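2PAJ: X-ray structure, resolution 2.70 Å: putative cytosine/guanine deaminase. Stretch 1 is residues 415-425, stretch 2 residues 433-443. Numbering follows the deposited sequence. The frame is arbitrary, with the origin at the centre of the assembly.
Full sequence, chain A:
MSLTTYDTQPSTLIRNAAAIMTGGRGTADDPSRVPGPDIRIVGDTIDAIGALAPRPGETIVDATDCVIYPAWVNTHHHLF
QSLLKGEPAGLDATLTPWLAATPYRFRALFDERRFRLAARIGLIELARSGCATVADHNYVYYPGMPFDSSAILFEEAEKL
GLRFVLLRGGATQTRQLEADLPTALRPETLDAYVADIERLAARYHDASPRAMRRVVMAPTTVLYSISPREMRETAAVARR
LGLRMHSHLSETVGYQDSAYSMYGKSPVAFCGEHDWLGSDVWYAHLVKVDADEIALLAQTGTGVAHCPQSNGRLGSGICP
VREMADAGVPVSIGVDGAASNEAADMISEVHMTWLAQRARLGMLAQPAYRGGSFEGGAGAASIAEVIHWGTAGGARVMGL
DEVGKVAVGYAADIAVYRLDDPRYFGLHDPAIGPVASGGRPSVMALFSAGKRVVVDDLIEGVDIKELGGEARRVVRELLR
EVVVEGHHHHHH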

# COMPACT_ATOMS: atom_id res chain seq x y z
N ALA A 415 14.53 -4.05 0.79
CA ALA A 415 14.21 -5.46 0.87
C ALA A 415 15.38 -6.26 0.28
O ALA A 415 15.84 -5.98 -0.83
N VAL A 416 15.88 -7.22 1.04
CA VAL A 416 16.97 -8.06 0.60
C VAL A 416 16.41 -9.47 0.52
O VAL A 416 16.09 -10.07 1.55
N TYR A 417 16.27 -9.98 -0.70
CA TYR A 417 15.71 -11.32 -0.91
C TYR A 417 16.73 -12.43 -1.16
O TYR A 417 17.67 -12.27 -1.93
N ARG A 418 16.53 -13.57 -0.49
CA ARG A 418 17.40 -14.72 -0.70
C ARG A 418 16.61 -15.66 -1.62
O ARG A 418 15.49 -16.05 -1.30
N LEU A 419 17.18 -15.98 -2.79
CA LEU A 419 16.51 -16.86 -3.75
C LEU A 419 16.95 -18.30 -3.53
O LEU A 419 17.45 -18.95 -4.45
N ASP A 420 16.75 -18.80 -2.32
CA ASP A 420 17.14 -20.15 -1.97
C ASP A 420 16.11 -21.23 -2.34
O ASP A 420 16.32 -22.41 -2.06
N ASP A 421 15.00 -20.80 -2.94
CA ASP A 421 13.94 -21.70 -3.37
C ASP A 421 14.27 -22.13 -4.80
O ASP A 421 14.72 -21.32 -5.61
N PRO A 422 14.06 -23.42 -5.13
CA PRO A 422 14.35 -23.93 -6.47
C PRO A 422 13.72 -23.22 -7.66
O PRO A 422 14.20 -23.38 -8.78
N ARG A 423 12.67 -22.44 -7.45
CA ARG A 423 12.05 -21.73 -8.57
C ARG A 423 13.02 -20.72 -9.17
O ARG A 423 12.88 -20.32 -10.32
N TYR A 424 14.01 -20.32 -8.38
CA TYR A 424 15.00 -19.34 -8.81
C TYR A 424 16.24 -19.99 -9.43
O TYR A 424 17.01 -19.32 -10.13
N PHE A 425 16.42 -21.28 -9.17
CA PHE A 425 17.55 -22.02 -9.71
C PHE A 425 17.48 -22.06 -11.23
O PHE A 425 16.57 -22.66 -11.78
N GLY A 433 13.78 -12.49 -10.49
CA GLY A 433 13.02 -13.46 -9.72
C GLY A 433 11.86 -13.06 -8.82
O GLY A 433 10.79 -13.66 -8.89
N PRO A 434 12.04 -12.06 -7.94
CA PRO A 434 10.98 -11.61 -7.05
C PRO A 434 9.66 -11.24 -7.74
O PRO A 434 8.59 -11.35 -7.15
N VAL A 435 9.75 -10.80 -8.99
CA VAL A 435 8.58 -10.40 -9.76
C VAL A 435 8.10 -11.42 -10.77
O VAL A 435 6.90 -11.50 -11.05
N ALA A 436 9.03 -12.19 -11.33
CA ALA A 436 8.70 -13.16 -12.36
C ALA A 436 8.57 -14.63 -11.95
O ALA A 436 7.85 -15.38 -12.60
N SER A 437 9.22 -15.03 -10.87
CA SER A 437 9.20 -16.43 -10.44
C SER A 437 7.96 -16.95 -9.72
O SER A 437 7.81 -18.15 -9.54
N GLY A 438 7.08 -16.04 -9.30
CA GLY A 438 5.91 -16.46 -8.57
C GLY A 438 6.34 -16.84 -7.17
O GLY A 438 7.42 -16.46 -6.74
N GLY A 439 5.51 -17.59 -6.46
CA GLY A 439 5.85 -17.98 -5.10
C GLY A 439 6.02 -16.81 -4.15
O GLY A 439 5.16 -15.94 -4.05
N ARG A 440 7.14 -16.80 -3.44
CA ARG A 440 7.42 -15.73 -2.49
C ARG A 440 8.87 -15.84 -2.05
O ARG A 440 9.24 -16.77 -1.34
N PRO A 441 9.72 -14.89 -2.47
CA PRO A 441 11.12 -14.98 -2.06
C PRO A 441 11.30 -14.85 -0.55
O PRO A 441 10.44 -14.34 0.16
N SER A 442 12.43 -15.35 -0.09
CA SER A 442 12.78 -15.35 1.32
C SER A 442 13.36 -13.98 1.71
O SER A 442 14.39 -13.58 1.18
N VAL A 443 12.69 -13.27 2.61
CA VAL A 443 13.19 -11.96 3.06
C VAL A 443 14.24 -12.15 4.15
O VAL A 443 13.91 -12.28 5.34

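What polar bonds tie the two stretches together most firmly? The shortest is between backbones: Arg418 N donates to Ser442 O at 2.7 Å, nearly straight, where the two strands pair antiparallel. The return bond, Ser442 N to Arg418 O at 3.4 Å, is weak. The main side-chain contribution comes from Arg423, whose CA-to-CB bond points toward the second stretch. With chi1 p, chi2 t and chi3 p, it brings NE to within 3.0 Å of Ser437 O, and the two form a hydrogen bond near the plane of the guanidinium. Asp421, with chi1 t, steadies this arm from its own stretch: its OD2 accepts from Arg423 N at 3.1 Å and forms a salt bridge with Arg423 NH1 at 3.2 Å.

Why do glycines suit the turn beside Arg423? One face of the guanidinium lies over Gly438 and Gly439, with Arg423 CZ 3.5 Å from Gly439 CA. A CB on Gly439 would fall about 2.2 Å from Arg423 CZ, a clash, so the close approach depends on a bare backbone. Both glycines also have positive phi, which by itself favours glycine.

What do the waters add? One water receives the hydroxyl proton of Tyr424, at 2.7 Å from OH, and donates to Gly433 O at 2.9 Å and Gly438 O at 2.6 Å, so it links the tyrosine to both ends of the segment from Gly433 to Gly438. A second water donates to Arg423 O at 2.7 Å and lies 2.6 Å from Ser437 OG, bridging the same two residues that the direct bond joins. Ser437 (chi1 m) points toward the first stretch.

How do the aromatic and apolar side chains fill the remaining space? Tyr424 (chi1 m) starts sideways, but its ring end comes nearer, placing OH 3.1 Å from Pro441 CB. Its OH is also 3.0 Å from Pro441 N, yet no hydrogen bond forms because a proline nitrogen has no hydrogen to share. Tyr417, also m, shares a sheet face with Val443 (m); its CE2 meets Val443 CG1 at 3.7 Å, its CD2 meets Pro441 CG at 3.5 Å and its CD1 meets Pro434 CG at 3.9 Å. Leu419 (m, t) leaves its backbone pointing away, but its end comes nearer, with CD2 4.3 Å from Pro441 CB. Pro441, pointing toward the first stretch, thus touches all three side chains. On the other sheet face, Arg418 CB and Ser442 CB lie 4.2 Å apart, and the end of the arginine leads away.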

# COMPACT_ATOMS: atom_id res chain seq x y z
CB ALA A 415 12.94 -5.76 0.11
CB VAL A 416 18.13 -8.01 1.60
CG1 VAL A 416 19.25 -8.96 1.17
CG2 VAL A 416 18.63 -6.59 1.70
CB TYR A 417 14.73 -11.31 -2.08
CG TYR A 417 13.62 -10.29 -2.00
CD1 TYR A 417 13.68 -9.12 -2.78
CD2 TYR A 417 12.51 -10.49 -1.19
CE1 TYR A 417 12.64 -8.19 -2.75
CE2 TYR A 417 11.47 -9.56 -1.15
CZ TYR A 417 11.54 -8.42 -1.94
OH TYR A 417 10.52 -7.50 -1.92
CB ARG A 418 17.73 -15.40 0.63
CG ARG A 418 18.65 -16.61 0.48
CD ARG A 418 19.42 -16.86 1.76
NE ARG A 418 20.52 -15.92 1.95
CZ ARG A 418 20.97 -15.54 3.14
NH1 ARG A 418 20.40 -16.04 4.24
NH2 ARG A 418 21.98 -14.70 3.24
CB LEU A 419 16.86 -16.43 -5.17
CG LEU A 419 16.72 -14.96 -5.53
CD1 LEU A 419 17.16 -14.75 -6.96
CD2 LEU A 419 15.28 -14.50 -5.34
CB ASP A 420 17.43 -20.18 -0.47
CG ASP A 420 16.29 -19.59 0.34
OD1 ASP A 420 15.23 -20.25 0.45
OD2 ASP A 420 16.46 -18.46 0.85
CB ASP A 421 12.59 -20.98 -3.38
CG ASP A 421 11.42 -21.91 -3.67
OD1 ASP A 421 10.83 -22.44 -2.71
OD2 ASP A 421 11.09 -22.12 -4.85
CB PRO A 422 13.93 -25.41 -6.38
CG PRO A 422 13.09 -25.49 -5.15
CD PRO A 422 13.73 -24.52 -4.22
CB ARG A 423 10.78 -21.00 -8.13
CG ARG A 423 10.95 -20.03 -6.94
CD ARG A 423 9.74 -19.11 -6.78
NE ARG A 423 8.49 -19.79 -7.13
CZ ARG A 423 7.79 -20.57 -6.31
NH1 ARG A 423 8.19 -20.80 -5.08
NH2 ARG A 423 6.70 -21.16 -6.76
CB TYR A 424 15.43 -18.48 -7.63
CG TYR A 424 14.28 -17.86 -6.89
CD1 TYR A 424 13.96 -18.26 -5.59
CD2 TYR A 424 13.50 -16.87 -7.49
CE1 TYR A 424 12.90 -17.71 -4.91
CE2 TYR A 424 12.44 -16.31 -6.82
CZ TYR A 424 12.14 -16.73 -5.53
OH TYR A 424 11.08 -16.17 -4.87
CB PHE A 425 17.54 -23.44 -9.15
CG PHE A 425 17.64 -23.52 -7.65
CD1 PHE A 425 17.59 -24.75 -7.01
CD2 PHE A 425 17.76 -22.37 -6.89
CE1 PHE A 425 17.66 -24.84 -5.63
CE2 PHE A 425 17.83 -22.44 -5.50
CZ PHE A 425 17.77 -23.68 -4.87
CB PRO A 434 11.61 -10.41 -6.34
CG PRO A 434 13.04 -10.80 -6.27
CD PRO A 434 13.31 -11.37 -7.64
CB VAL A 435 8.87 -9.13 -10.54
CG1 VAL A 435 7.72 -8.81 -11.47
CG2 VAL A 435 9.17 -8.00 -9.59
CB ALA A 436 9.71 -13.03 -13.50
CB SER A 437 10.42 -16.71 -9.56
OG SER A 437 11.61 -16.33 -10.22
CB ARG A 440 6.52 -15.86 -1.26
CG ARG A 440 6.86 -14.86 -0.16
CD ARG A 440 6.19 -15.16 1.18
NE ARG A 440 6.97 -14.53 2.23
CZ ARG A 440 7.82 -15.18 3.02
NH1 ARG A 440 7.97 -16.50 2.91
NH2 ARG A 440 8.56 -14.51 3.89
CB PRO A 441 11.79 -13.86 -2.85
CG PRO A 441 10.72 -12.88 -3.04
CD PRO A 441 9.51 -13.72 -3.34
CB SER A 442 13.80 -16.47 1.57
OG SER A 442 14.25 -16.53 2.90
CB VAL A 443 12.06 -11.04 3.59
CG1 VAL A 443 11.35 -10.35 2.45
CG2 VAL A 443 11.08 -11.84 4.39
O HOH W 1 12.22 -18.26 -11.93
O HOH W 2 9.45 -14.81 -6.58